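Local coordinates for protein AAA ATPase, central region (Enterococcus faecium, PDB 2R9G) that is the C-terminal fragment of a RarA/MgsA-type AAA+ ATPase, a family thought to act at stalled replication forks, and forms an assembly of four copies, at residues P66-R71 with V95-L100; K23-S28 with M54-E59; H35-L40 with A47-R52; Y173-T178 with Q187-I192. All blocks are in the same frame, centred on the assembly; numbering follows the deposited sequence.

The four contacts illustrate how a helical domain divides its chemistry between interior and interface. Contacts 1, 2 and 3 lie in one helical bundle, where contacts 2 and 3 share helix 46-61 and contact 1 joins helices 66-82 and 88-100, both of which also touch helix 46-61; all are buried. Contact 3 is aliphatic, its charged groups turned away from the apolar seam. Contacts 1 and 2 each pair a small apolar patch with an arginine-carboxylate bridge, and in each a tyrosine of a second subunit adds a further bond. Contact 4, about 33 Å from contact 3 between centres, is partly buried and aromatic, pinning an irregular segment to the last helix.

Contact 1. Residues P66-R71 with V95-L100; sequences PAAAAR and VVDLCL
Arg71 and Asp97 join the two helices through a salt bridge, NH2 of Arg71 lying 2.9 Å from OD2 of Asp97. The bond is nearly straight (166° at the hydrogen) and enters on the syn lone pair of OD2, while guanidinium and carboxylate are almost coplanar, with only 8° between their planes. Asp97 reaches across because its CG is anti to the backbone N (chi1 -174°). Two waters then complete the grip on OD2. One accepts from NE of Arg71 at 2.9 Å and donates to OD2 of Asp97 at 3.0 Å; the other donates to OD2 of Asp97 at 3.2 Å and to the carbonyl O of Ala68 at 2.8 Å. The other carboxylate oxygen, OD1, is bonded to the hydroxyl of Tyr181 of a second subunit. The Arg71 chain bends at chi3 and folds back over its own helix, so that one guanidinium face rests on the backbone of Ala67 and Ala68. Packing is sparse by comparison. CB of Ala68 sits 3.5 Å from OD2 of Asp97, and CD2 of Leu98 comes within 4.0 Å of the Ala68 carbonyl O. The axes of the two short segments, roughly antiparallel, come no closer than 10.1 Å. With three donors on OD2 and a tyrosine on OD1, the buried carboxylate is probably stabilised as an anion, and the same group ties an intrachain helix pair to the subunit interface.

Contact 2. Residues K23-S28 with M54-E59; sequences KSIRGS and MVIGYE
Arg26 reaches toward Glu59 with a guanidinium that several groups hold at once. Its NH1 makes a weak, bent bond to OE2 of Glu59, 3.0 Å long with 133° at the hydrogen, and the flat groups are turned 29° from each other. NE forms a salt bridge to Asp60, and NH2 is bonded to the hydroxyl of Tyr147 of a second subunit. Partners on all three nitrogens probably restrict its rotation, and the two carboxylates should favour its positive charge. Glu59 extends to meet it, CG being anti to the backbone N (chi1 -173°). Beside this polar pair lies a compact aliphatic patch: CG2 of Ile25 meets CG2 of Ile56 at 3.7 Å, and CD1 of Ile25 is 3.9 Å from CD1 of Ile56, the two chains crossing at about a right angle. Just beyond, the first helix stops in a Schellman motif, with Ser28 in the positive-phi position and its N bonded to the carbonyl O of Ile25 at 3.0 Å. Helix 14-26 thus ends against helix 46-61, with Ile25 also packed on Ala33 of helix 30-43 and on Val95, Leu98 and Cys99 of helix 88-100, while Tyr58 turns to Ala69 and Val73 of helix 66-82.

Contact 3. Residues H35-L40 with A47-R52; sequences HYLARL and ASICRR. With ACT (acetate ion), chain R.
Ile49 presents its two branches to two leucines one helical turn apart, Leu37 and Leu40. Its CG2 branch, anti to the backbone N, meets CD1 of Leu37 at 3.7 Å, the two side chains crossing at about a right angle. The other branch runs toward Leu40: CG1 of Ile49 lies 3.8 Å from CB of Leu40, and CD1 of Ile49 reaches the carbonyl carbon of Leu40 at 3.7 Å. Ile49 therefore touches a methyl tip on one residue but the side-chain base and backbone on the next. Leu37 swings its CG anti to the backbone N (chi1 172°), which brings CD1 within range. Away from this apolar seam the polar groups pair apart from it. On helix 30-43, NH1 of Arg39 donates to NE2 of His35 at 3.3 Å, NH2 of Arg39 is salt-bridged to Asp8 and Asp12, and CD2 of His35 lies over the centre of the Tyr36 ring. On the outer face of helix 46-61, Arg51 holds an acetate ion, probably from the crystallisation liquor, with NH2 of Arg51 2.7 Å from acetate O and the bond fairly straight (162°); NE of the same arginine adds a longer bond to OXT. The pair forms a helical hairpin: the chain reverses between helix 30-43 and helix 46-61, Leu37 reaching Phe21 of helix 14-26 and Val95 of helix 88-100, and Ile49 packing on Leu91 of the latter.

Contact 4. Residues Y173-T178 with Q187-I192; sequences YQPKDT and QQYYRI
Tyr173 and Tyr189 form the tight half of this contact, a T-shaped stack in which the edge of Tyr173 meets a face of Tyr189. The ring centroids of Tyr173 and Tyr189 are 5.3 Å apart with planes at 89°, and CD2 of Tyr173 stands 3.8 Å from CD1 of Tyr189. Both rings leave the backbone with CG anti to N (chi1 179° for Tyr173, -176° for Tyr189), and the two side chains run alongside in opposing senses. OH of Tyr189 also comes within 3.3 Å of the carbonyl O of Tyr173. Each hydroxyl is engaged elsewhere, Tyr173 with Glu182 and Tyr189 with Asp31 of another subunit. Pro175 closes the stack on one side: its CD is 4.0 Å from CD2 of Tyr189, and its N lies above the centre of the Tyr173 ring. The outer half is thinner. Tyr190, largely exposed, brings CE1 to 3.7 Å from CG of Pro175, while CD2 of Tyr189 underlies its rim. On the same helix, but away from the loop, NH1 of Arg191 bonds to OE1 of Gln188 at 2.7 Å. Packing thus grades from a buried aromatic pair to a solvent-side proline-tyrosine touch. The irregular segment 173-178 runs back alongside helix 180-195, which follows it directly, and the Tyr173 ring also rests on Ser106 and Ala110 of helix 106-119.

Contact 1. Residues P66-R71 with V95-L100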
loop_
_atom_site.group_PDB
_atom_site.type_symbol
_atom_site.label_atom_id
_atom_site.label_comp_id
_atom_site.label_asym_id
_atom_site.label_seq_id
_atom_site.Cartn_x
_atom_site.Cartn_y
_atom_site.Cartn_z
ATOM N N PRO C 66 3.651 7.649 7.246
ATOM C CA PRO C 66 3.945 7.324 5.844
ATOM C C PRO C 66 2.922 6.410 5.165
ATOM O O PRO C 66 2.644 6.606 3.986
ATOM C CB PRO C 66 5.308 6.618 5.921
ATOM C CG PRO C 66 5.906 7.115 7.120
ATOM C CD PRO C 66 4.795 7.310 8.111
ATOM N N ALA C 67 2.378 5.436 5.898
ATOM C CA ALA C 67 1.339 4.550 5.363
ATOM C C ALA C 67 0.077 5.315 4.982
ATOM O O ALA C 67 -0.469 5.098 3.905
ATOM C CB ALA C 67 1.004 3.434 6.348
ATOM N N ALA C 68 -0.370 6.215 5.859
ATOM C CA ALA C 68 -1.547 7.041 5.589
ATOM C C ALA C 68 -1.332 7.996 4.427
ATOM O O ALA C 68 -2.261 8.254 3.661
ATOM C CB ALA C 68 -1.958 7.811 6.814
ATOM N N ALA C 69 -0.115 8.520 4.303
ATOM C CA ALA C 69 0.229 9.411 3.205
ATOM C C ALA C 69 0.207 8.611 1.908
ATOM O O ALA C 69 -0.285 9.097 0.882
ATOM C CB ALA C 69 1.607 10.070 3.428
ATOM N N ALA C 70 0.721 7.379 1.969
ATOM C CA ALA C 70 0.684 6.471 0.824
ATOM C C ALA C 70 -0.744 6.069 0.453
ATOM O O ALA C 70 -1.049 5.910 -0.730
ATOM C CB ALA C 70 1.526 5.238 1.090
ATOM N N ARG C 71 -1.607 5.921 1.466
ATOM C CA ARG C 71 -3.011 5.515 1.267
ATOM C C ARG C 71 -3.891 6.542 0.542
ATOM O O ARG C 71 -4.985 6.199 0.085
ATOM C CB ARG C 71 -3.661 5.129 2.601
ATOM C CG ARG C 71 -3.259 3.753 3.100
ATOM C CD ARG C 71 -4.212 3.226 4.161
ATOM N NE ARG C 71 -4.244 4.056 5.364
ATOM C CZ ARG C 71 -3.416 3.916 6.393
ATOM N NH1 ARG C 71 -2.473 2.988 6.366
ATOM N NH2 ARG C 71 -3.527 4.707 7.451
ATOM N N VAL C 95 -9.390 11.877 4.523
ATOM C CA VAL C 95 -9.402 13.187 5.172
ATOM C C VAL C 95 -9.423 13.032 6.699
ATOM O O VAL C 95 -8.608 13.633 7.395
ATOM C CB VAL C 95 -10.565 14.082 4.639
ATOM C CG1 VAL C 95 -10.881 15.231 5.584
ATOM C CG2 VAL C 95 -10.222 14.637 3.268
ATOM N N VAL C 96 -10.315 12.184 7.205
ATOM C CA VAL C 96 -10.400 11.927 8.643
ATOM C C VAL C 96 -9.091 11.344 9.182
ATOM O O VAL C 96 -8.549 11.844 10.171
ATOM C CB VAL C 96 -11.605 11.027 8.992
ATOM C CG1 VAL C 96 -11.647 10.773 10.467
ATOM C CG2 VAL C 96 -12.903 11.705 8.566
ATOM N N ASP C 97 -8.586 10.317 8.496
ATOM C CA ASP C 97 -7.305 9.680 8.801
ATOM C C ASP C 97 -6.156 10.693 8.820
ATOM O O ASP C 97 -5.360 10.689 9.754
ATOM C CB ASP C 97 -7.020 8.550 7.791
ATOM C CG ASP C 97 -5.762 7.731 8.127
ATOM O OD1 ASP C 97 -5.222 7.820 9.253
ATOM O OD2 ASP C 97 -5.311 6.973 7.243
ATOM N N LEU C 98 -6.081 11.551 7.801
ATOM C CA LEU C 98 -5.022 12.560 7.714
ATOM C C LEU C 98 -5.116 13.603 8.828
ATOM O O LEU C 98 -4.106 13.936 9.445
ATOM C CB LEU C 98 -5.030 13.251 6.350
ATOM C CG LEU C 98 -4.570 12.502 5.097
ATOM C CD1 LEU C 98 -4.610 13.458 3.892
ATOM C CD2 LEU C 98 -3.189 11.847 5.270
ATOM N N CYS C 99 -6.330 14.099 9.080
ATOM C CA CYS C 99 -6.609 15.041 10.185
ATOM C C CYS C 99 -6.142 14.534 11.540
ATOM O O CYS C 99 -5.675 15.314 12.362
ATOM C CB CYS C 99 -8.114 15.346 10.307
ATOM S SG CYS C 99 -8.806 16.324 8.969
ATOM N N LEU C 100 -6.269 13.232 11.779
ATOM C CA LEU C 100 -6.058 12.712 13.127
ATOM C C LEU C 100 -4.718 11.999 13.341
ATOM O O LEU C 100 -4.361 11.664 14.475
ATOM C CB LEU C 100 -7.263 11.864 13.561
ATOM C CG LEU C 100 -8.568 12.654 13.753
ATOM C CD1 LEU C 100 -9.780 11.742 14.012
ATOM C CD2 LEU C 100 -8.435 13.711 14.859
HETATM O O HOH W 1 -4.946 8.256 4.312
HETATM O O HOH W 2 -6.335 5.904 4.609
#

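Contact 2. Residues K23-S28 with M54-E59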
loop_
_atom_site.group_PDB
_atom_site.type_symbol
_atom_site.label_atom_id
_atom_site.label_comp_id
_atom_site.label_asym_id
_atom_site.label_seq_id
_atom_site.Cartn_x
_atom_site.Cartn_y
_atom_site.Cartn_z
ATOM N N LYS C 23 -5.465 23.796 5.202
ATOM C CA LYS C 23 -5.196 24.341 6.533
ATOM C C LYS C 23 -5.984 23.622 7.639
ATOM O O LYS C 23 -5.459 23.409 8.740
ATOM C CB LYS C 23 -5.433 25.856 6.550
ATOM C CG LYS C 23 -4.404 26.637 5.723
ATOM C CD LYS C 23 -4.811 28.086 5.523
ATOM C CE LYS C 23 -3.659 28.927 4.980
ATOM N NZ LYS C 23 -3.348 28.615 3.552
ATOM N N SER C 24 -7.225 23.230 7.337
ATOM C CA SER C 24 -8.046 22.429 8.264
ATOM C C SER C 24 -7.454 21.046 8.554
ATOM O O SER C 24 -7.411 20.626 9.709
ATOM C CB SER C 24 -9.480 22.252 7.741
ATOM O OG SER C 24 -10.171 23.484 7.625
ATOM N N ILE C 25 -7.009 20.344 7.511
ATOM C CA ILE C 25 -6.418 19.009 7.684
ATOM C C ILE C 25 -5.092 19.107 8.431
ATOM O O ILE C 25 -4.900 18.419 9.435
ATOM C CB ILE C 25 -6.245 18.231 6.341
ATOM C CG1 ILE C 25 -7.593 18.060 5.641
ATOM C CG2 ILE C 25 -5.631 16.866 6.606
ATOM C CD1 ILE C 25 -7.559 17.321 4.316
ATOM N N ARG C 26 -4.213 19.996 7.959
ATOM C CA ARG C 26 -2.956 20.343 8.645
ATOM C C ARG C 26 -3.199 20.686 10.121
ATOM O O ARG C 26 -2.415 20.306 11.003
ATOM C CB ARG C 26 -2.277 21.507 7.910
ATOM C CG ARG C 26 -0.956 22.009 8.485
ATOM C CD ARG C 26 -0.559 23.335 7.834
ATOM N NE ARG C 26 -0.179 23.222 6.419
ATOM C CZ ARG C 26 -0.342 24.181 5.506
ATOM N NH1 ARG C 26 0.052 23.980 4.254
ATOM N NH2 ARG C 26 -0.896 25.343 5.834
ATOM N N GLY C 27 -4.327 21.349 10.378
ATOM C CA GLY C 27 -4.689 21.797 11.716
ATOM C C GLY C 27 -5.491 20.847 12.576
ATOM O O GLY C 27 -5.959 21.234 13.655
ATOM N N SER C 28 -5.657 19.615 12.085
ATOM C CA SER C 28 -6.307 18.506 12.801
ATOM C C SER C 28 -7.796 18.701 13.101
ATOM O O SER C 28 -8.327 18.119 14.047
ATOM C CB SER C 28 -5.526 18.109 14.072
ATOM O OG SER C 28 -4.191 17.724 13.772
ATOM N N MET C 54 -3.368 14.601 -2.116
ATOM C CA MET C 54 -2.026 14.000 -2.156
ATOM C C MET C 54 -0.935 14.952 -1.649
ATOM O O MET C 54 -0.023 14.515 -0.956
ATOM C CB MET C 54 -1.671 13.466 -3.559
ATOM C CG MET C 54 -2.457 12.215 -3.975
ATOM S SD MET C 54 -2.088 11.555 -5.609
ATOM C CE MET C 54 -2.703 12.830 -6.696
ATOM N N VAL C 55 -1.047 16.242 -1.984
ATOM C CA VAL C 55 -0.132 17.272 -1.473
ATOM C C VAL C 55 -0.198 17.352 0.050
ATOM O O VAL C 55 0.840 17.322 0.711
ATOM C CB VAL C 55 -0.400 18.684 -2.083
ATOM C CG1 VAL C 55 0.399 19.776 -1.342
ATOM C CG2 VAL C 55 -0.040 18.703 -3.546
ATOM N N ILE C 56 -1.415 17.419 0.591
ATOM C CA ILE C 56 -1.627 17.557 2.041
ATOM C C ILE C 56 -1.009 16.384 2.812
ATOM O O ILE C 56 -0.221 16.599 3.730
ATOM C CB ILE C 56 -3.131 17.719 2.407
ATOM C CG1 ILE C 56 -3.697 19.020 1.828
ATOM C CG2 ILE C 56 -3.312 17.730 3.909
ATOM C CD1 ILE C 56 -5.209 18.990 1.634
ATOM N N GLY C 57 -1.331 15.159 2.394
ATOM C CA GLY C 57 -0.844 13.952 3.053
ATOM C C GLY C 57 0.667 13.880 3.102
ATOM O O GLY C 57 1.249 13.508 4.118
ATOM N N TYR C 58 1.304 14.265 2.006
ATOM C CA TYR C 58 2.750 14.236 1.926
ATOM C C TYR C 58 3.445 15.472 2.495
ATOM O O TYR C 58 4.598 15.391 2.909
ATOM C CB TYR C 58 3.203 14.009 0.494
ATOM C CG TYR C 58 3.041 12.588 -0.011
ATOM C CD1 TYR C 58 3.848 11.555 0.463
ATOM C CD2 TYR C 58 2.112 12.288 -1.003
ATOM C CE1 TYR C 58 3.712 10.254 -0.030
ATOM C CE2 TYR C 58 1.961 10.997 -1.491
ATOM C CZ TYR C 58 2.757 9.988 -1.000
ATOM O OH TYR C 58 2.608 8.719 -1.507
ATOM N N GLU C 59 2.768 16.614 2.490
ATOM C CA GLU C 59 3.340 17.847 3.029
ATOM C C GLU C 59 3.196 17.886 4.539
ATOM O O GLU C 59 4.167 18.085 5.256
ATOM C CB GLU C 59 2.675 19.084 2.411
ATOM C CG GLU C 59 3.326 20.391 2.792
ATOM C CD GLU C 59 2.595 21.606 2.248
ATOM O OE1 GLU C 59 2.214 21.617 1.050
ATOM O OE2 GLU C 59 2.411 22.564 3.024
#

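Contact 3. Residues H35-L40 with A47-R52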
loop_
_atom_site.group_PDB
_atom_site.type_symbol
_atom_site.label_atom_id
_atom_site.label_comp_id
_atom_site.label_asym_id
_atom_site.label_seq_id
_atom_site.Cartn_x
_atom_site.Cartn_y
_atom_site.Cartn_z
ATOM N N HIS C 35 -16.201 19.837 6.025
ATOM C CA HIS C 35 -16.991 20.945 5.510
ATOM C C HIS C 35 -16.420 21.470 4.198
ATOM O O HIS C 35 -17.162 21.645 3.227
ATOM C CB HIS C 35 -17.074 22.081 6.530
ATOM C CG HIS C 35 -17.470 23.390 5.925
ATOM N ND1 HIS C 35 -18.746 23.639 5.473
ATOM C CD2 HIS C 35 -16.752 24.505 5.660
ATOM C CE1 HIS C 35 -18.802 24.858 4.971
ATOM N NE2 HIS C 35 -17.605 25.405 5.071
ATOM N N TYR C 36 -15.107 21.709 4.167
ATOM C CA TYR C 36 -14.453 22.204 2.954
ATOM C C TYR C 36 -14.361 21.164 1.852
ATOM O O TYR C 36 -14.450 21.522 0.676
ATOM C CB TYR C 36 -13.087 22.835 3.246
ATOM C CG TYR C 36 -13.219 24.088 4.079
ATOM C CD1 TYR C 36 -13.897 25.210 3.590
ATOM C CD2 TYR C 36 -12.705 24.140 5.368
ATOM C CE1 TYR C 36 -14.042 26.362 4.371
ATOM C CE2 TYR C 36 -12.849 25.266 6.155
ATOM C CZ TYR C 36 -13.508 26.373 5.654
ATOM O OH TYR C 36 -13.621 27.484 6.446
ATOM N N LEU C 37 -14.212 19.889 2.222
ATOM C CA LEU C 37 -14.282 18.808 1.232
ATOM C C LEU C 37 -15.656 18.805 0.562
ATOM O O LEU C 37 -15.748 18.732 -0.668
ATOM C CB LEU C 37 -13.948 17.435 1.833
ATOM C CG LEU C 37 -14.165 16.181 0.963
ATOM C CD1 LEU C 37 -13.434 16.258 -0.385
ATOM C CD2 LEU C 37 -13.773 14.922 1.707
ATOM N N ALA C 38 -16.700 18.930 1.384
ATOM C CA ALA C 38 -18.082 18.972 0.925
ATOM C C ALA C 38 -18.343 20.085 -0.089
ATOM O O ALA C 38 -19.017 19.864 -1.086
ATOM C CB ALA C 38 -19.013 19.092 2.102
ATOM N N ARG C 39 -17.795 21.268 0.178
ATOM C CA ARG C 39 -17.898 22.414 -0.717
ATOM C C ARG C 39 -17.193 22.159 -2.040
ATOM O O ARG C 39 -17.677 22.573 -3.091
ATOM C CB ARG C 39 -17.295 23.654 -0.062
ATOM C CG ARG C 39 -18.162 24.239 1.015
ATOM C CD ARG C 39 -17.471 25.346 1.740
ATOM N NE ARG C 39 -17.539 26.622 1.037
ATOM C CZ ARG C 39 -17.397 27.802 1.633
ATOM N NH1 ARG C 39 -17.202 27.875 2.950
ATOM N NH2 ARG C 39 -17.463 28.911 0.910
ATOM N N LEU C 40 -16.048 21.490 -1.969
ATOM C CA LEU C 40 -15.280 21.125 -3.148
ATOM C C LEU C 40 -15.971 20.049 -3.980
ATOM O O LEU C 40 -15.990 20.134 -5.206
ATOM C CB LEU C 40 -13.871 20.679 -2.750
ATOM C CG LEU C 40 -12.950 21.783 -2.228
ATOM C CD1 LEU C 40 -11.709 21.154 -1.643
ATOM C CD2 LEU C 40 -12.599 22.822 -3.317
ATOM N N ALA C 47 -10.635 16.109 -9.933
ATOM C CA ALA C 47 -9.199 16.076 -10.226
ATOM C C ALA C 47 -8.399 17.019 -9.321
ATOM O O ALA C 47 -7.296 16.669 -8.901
ATOM C CB ALA C 47 -8.932 16.368 -11.694
ATOM N N SER C 48 -8.966 18.186 -9.005
ATOM C CA SER C 48 -8.305 19.139 -8.119
ATOM C C SER C 48 -8.322 18.691 -6.660
ATOM O O SER C 48 -7.318 18.836 -5.957
ATOM C CB SER C 48 -8.916 20.533 -8.245
ATOM O OG SER C 48 -8.444 21.367 -7.206
ATOM N N ILE C 49 -9.457 18.154 -6.205
ATOM C CA ILE C 49 -9.556 17.603 -4.844
ATOM C C ILE C 49 -8.474 16.534 -4.631
ATOM O O ILE C 49 -7.760 16.549 -3.624
ATOM C CB ILE C 49 -10.951 16.975 -4.542
ATOM C CG1 ILE C 49 -12.078 17.999 -4.713
ATOM C CG2 ILE C 49 -10.980 16.412 -3.117
ATOM C CD1 ILE C 49 -13.495 17.395 -4.790
ATOM N N CYS C 50 -8.356 15.630 -5.604
ATOM C CA CYS C 50 -7.431 14.518 -5.549
ATOM C C CYS C 50 -5.988 14.991 -5.474
ATOM O O CYS C 50 -5.204 14.465 -4.677
ATOM C CB CYS C 50 -7.633 13.606 -6.756
ATOM S SG CYS C 50 -9.128 12.624 -6.679
ATOM N N ARG C 51 -5.659 15.995 -6.290
ATOM C CA ARG C 51 -4.320 16.571 -6.330
ATOM C C ARG C 51 -3.970 17.217 -5.009
ATOM O O ARG C 51 -2.906 16.935 -4.446
ATOM C CB ARG C 51 -4.188 17.588 -7.460
ATOM C CG ARG C 51 -3.756 16.986 -8.780
ATOM C CD ARG C 51 -3.295 18.057 -9.762
ATOM N NE ARG C 51 -4.350 19.025 -10.059
ATOM C CZ ARG C 51 -5.294 18.857 -10.983
ATOM N NH1 ARG C 51 -5.331 17.750 -11.720
ATOM N NH2 ARG C 51 -6.207 19.799 -11.173
ATOM N N ARG C 52 -4.876 18.056 -4.506
ATOM C CA ARG C 52 -4.677 18.704 -3.223
ATOM C C ARG C 52 -4.563 17.729 -2.060
ATOM O O ARG C 52 -3.731 17.916 -1.174
ATOM C CB ARG C 52 -5.763 19.743 -2.969
ATOM C CG ARG C 52 -5.269 21.164 -3.141
ATOM C CD ARG C 52 -5.306 21.664 -4.586
ATOM N NE ARG C 52 -4.304 21.065 -5.466
ATOM C CZ ARG C 52 -3.000 21.343 -5.466
ATOM N NH1 ARG C 52 -2.481 22.220 -4.617
ATOM N NH2 ARG C 52 -2.207 20.735 -6.335
HETATM C C ACT R . -5.644 22.219 -8.560
HETATM O O ACT R . -5.639 22.020 -9.794
HETATM O OXT ACT R . -5.189 21.287 -7.876
HETATM C CH3 ACT R . -6.158 23.483 -7.933
#

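Contact 4. Residues Y173-T178 with Q187-I192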
loop_
_atom_site.group_PDB
_atom_site.type_symbol
_atom_site.label_atom_id
_atom_site.label_comp_id
_atom_site.label_asym_id
_atom_site.label_seq_id
_atom_site.Cartn_x
_atom_site.Cartn_y
_atom_site.Cartn_z
ATOM N N TYR C 173 17.877 18.033 7.597
ATOM C CA TYR C 173 16.835 17.261 8.224
ATOM C C TYR C 173 16.894 17.350 9.739
ATOM O O TYR C 173 17.880 16.954 10.367
ATOM C CB TYR C 173 16.874 15.801 7.749
ATOM C CG TYR C 173 15.812 14.925 8.385
ATOM C CD1 TYR C 173 14.454 15.193 8.200
ATOM C CD2 TYR C 173 16.166 13.828 9.168
ATOM C CE1 TYR C 173 13.477 14.400 8.786
ATOM C CE2 TYR C 173 15.195 13.022 9.762
ATOM C CZ TYR C 173 13.853 13.318 9.566
ATOM O OH TYR C 173 12.879 12.535 10.142
ATOM N N GLN C 174 15.836 17.897 10.314
ATOM C CA GLN C 174 15.657 17.856 11.754
ATOM C C GLN C 174 14.424 17.019 12.058
ATOM O O GLN C 174 13.288 17.468 11.847
ATOM C CB GLN C 174 15.612 19.257 12.385
ATOM C CG GLN C 174 15.427 20.406 11.402
ATOM C CD GLN C 174 16.166 21.673 11.823
ATOM O OE1 GLN C 174 15.591 22.760 11.842
ATOM N NE2 GLN C 174 17.448 21.536 12.155
ATOM N N PRO C 175 14.653 15.779 12.525
ATOM C CA PRO C 175 13.599 14.809 12.795
ATOM C C PRO C 175 12.637 15.263 13.877
ATOM O O PRO C 175 13.012 16.016 14.781
ATOM C CB PRO C 175 14.368 13.578 13.262
ATOM C CG PRO C 175 15.686 14.069 13.680
ATOM C CD PRO C 175 15.988 15.227 12.812
ATOM N N LYS C 176 11.397 14.813 13.763
ATOM C CA LYS C 176 10.371 15.158 14.728
ATOM C C LYS C 176 9.910 13.898 15.433
ATOM O O LYS C 176 10.237 12.790 15.016
ATOM C CB LYS C 176 9.221 15.889 14.036
ATOM C CG LYS C 176 9.634 17.255 13.493
ATOM C CD LYS C 176 8.426 18.122 13.203
ATOM C CE LYS C 176 8.783 19.599 13.247
ATOM N NZ LYS C 176 7.554 20.435 13.412
ATOM N N ASP C 177 9.179 14.068 16.524
ATOM C CA ASP C 177 8.740 12.924 17.316
ATOM C C ASP C 177 7.233 12.938 17.538
ATOM O O ASP C 177 6.738 12.422 18.544
ATOM C CB ASP C 177 9.522 12.834 18.645
ATOM C CG ASP C 177 9.477 14.126 19.473
ATOM O OD1 ASP C 177 8.552 14.955 19.314
ATOM O OD2 ASP C 177 10.389 14.302 20.309
ATOM N N THR C 178 6.513 13.534 16.586
ATOM C CA THR C 178 5.056 13.638 16.653
ATOM C C THR C 178 4.384 12.272 16.492
ATOM O O THR C 178 3.284 12.059 16.993
ATOM C CB THR C 178 4.482 14.659 15.631
ATOM O OG1 THR C 178 5.079 14.450 14.352
ATOM C CG2 THR C 178 4.766 16.083 16.068
ATOM N N GLN C 187 15.850 8.494 15.769
ATOM C CA GLN C 187 16.812 7.723 16.555
ATOM C C GLN C 187 17.932 7.205 15.668
ATOM O O GLN C 187 19.101 7.369 16.003
ATOM C CB GLN C 187 16.134 6.569 17.284
ATOM C CG GLN C 187 15.433 6.972 18.573
ATOM C CD GLN C 187 14.235 6.081 18.890
ATOM O OE1 GLN C 187 14.113 4.966 18.374
ATOM N NE2 GLN C 187 13.339 6.577 19.737
ATOM N N GLN C 188 17.567 6.619 14.527
ATOM C CA GLN C 188 18.539 6.138 13.542
ATOM C C GLN C 188 19.415 7.266 12.999
ATOM O O GLN C 188 20.626 7.108 12.886
ATOM C CB GLN C 188 17.839 5.367 12.415
ATOM C CG GLN C 188 18.770 4.714 11.388
ATOM C CD GLN C 188 19.709 3.666 11.980
ATOM O OE1 GLN C 188 19.408 3.025 12.990
ATOM N NE2 GLN C 188 20.854 3.483 11.337
ATOM N N TYR C 189 18.797 8.409 12.709
ATOM C CA TYR C 189 19.505 9.617 12.276
ATOM C C TYR C 189 20.609 10.064 13.255
ATOM O O TYR C 189 21.739 10.331 12.844
ATOM C CB TYR C 189 18.498 10.752 12.020
ATOM C CG TYR C 189 19.110 12.023 11.473
ATOM C CD1 TYR C 189 19.462 12.122 10.125
ATOM C CD2 TYR C 189 19.324 13.133 12.298
ATOM C CE1 TYR C 189 20.029 13.285 9.609
ATOM C CE2 TYR C 189 19.894 14.305 11.793
ATOM C CZ TYR C 189 20.239 14.376 10.443
ATOM O OH TYR C 189 20.800 15.525 9.920
ATOM N N TYR C 190 20.286 10.129 14.540
ATOM C CA TYR C 190 21.264 10.554 15.538
ATOM C C TYR C 190 22.281 9.465 15.871
ATOM O O TYR C 190 23.434 9.770 16.180
ATOM C CB TYR C 190 20.571 11.085 16.797
ATOM C CG TYR C 190 19.870 12.399 16.558
ATOM C CD1 TYR C 190 18.514 12.550 16.839
ATOM C CD2 TYR C 190 20.560 13.490 16.023
ATOM C CE1 TYR C 190 17.864 13.762 16.609
ATOM C CE2 TYR C 190 19.924 14.701 15.785
ATOM C CZ TYR C 190 18.578 14.830 16.079
ATOM O OH TYR C 190 17.953 16.032 15.842
ATOM N N ARG C 191 21.847 8.206 15.780
ATOM C CA ARG C 191 22.715 7.036 15.933
ATOM C C ARG C 191 23.844 7.050 14.900
ATOM O O ARG C 191 24.992 6.740 15.226
ATOM C CB ARG C 191 21.889 5.751 15.802
ATOM C CG ARG C 191 22.628 4.451 16.055
ATOM C CD ARG C 191 21.684 3.247 15.962
ATOM N NE ARG C 191 20.684 3.253 17.033
ATOM C CZ ARG C 191 19.365 3.340 16.853
ATOM N NH1 ARG C 191 18.842 3.411 15.634
ATOM N NH2 ARG C 191 18.559 3.345 17.908
ATOM N N ILE C 192 23.507 7.424 13.666
ATOM C CA ILE C 192 24.488 7.548 12.589
ATOM C C ILE C 192 25.462 8.692 12.878
ATOM O O ILE C 192 26.669 8.533 12.705
ATOM C CB ILE C 192 23.803 7.679 11.199
ATOM C CG1 ILE C 192 23.113 6.357 10.831
ATOM C CG2 ILE C 192 24.810 8.079 10.112
ATOM C CD1 ILE C 192 21.947 6.499 9.847
#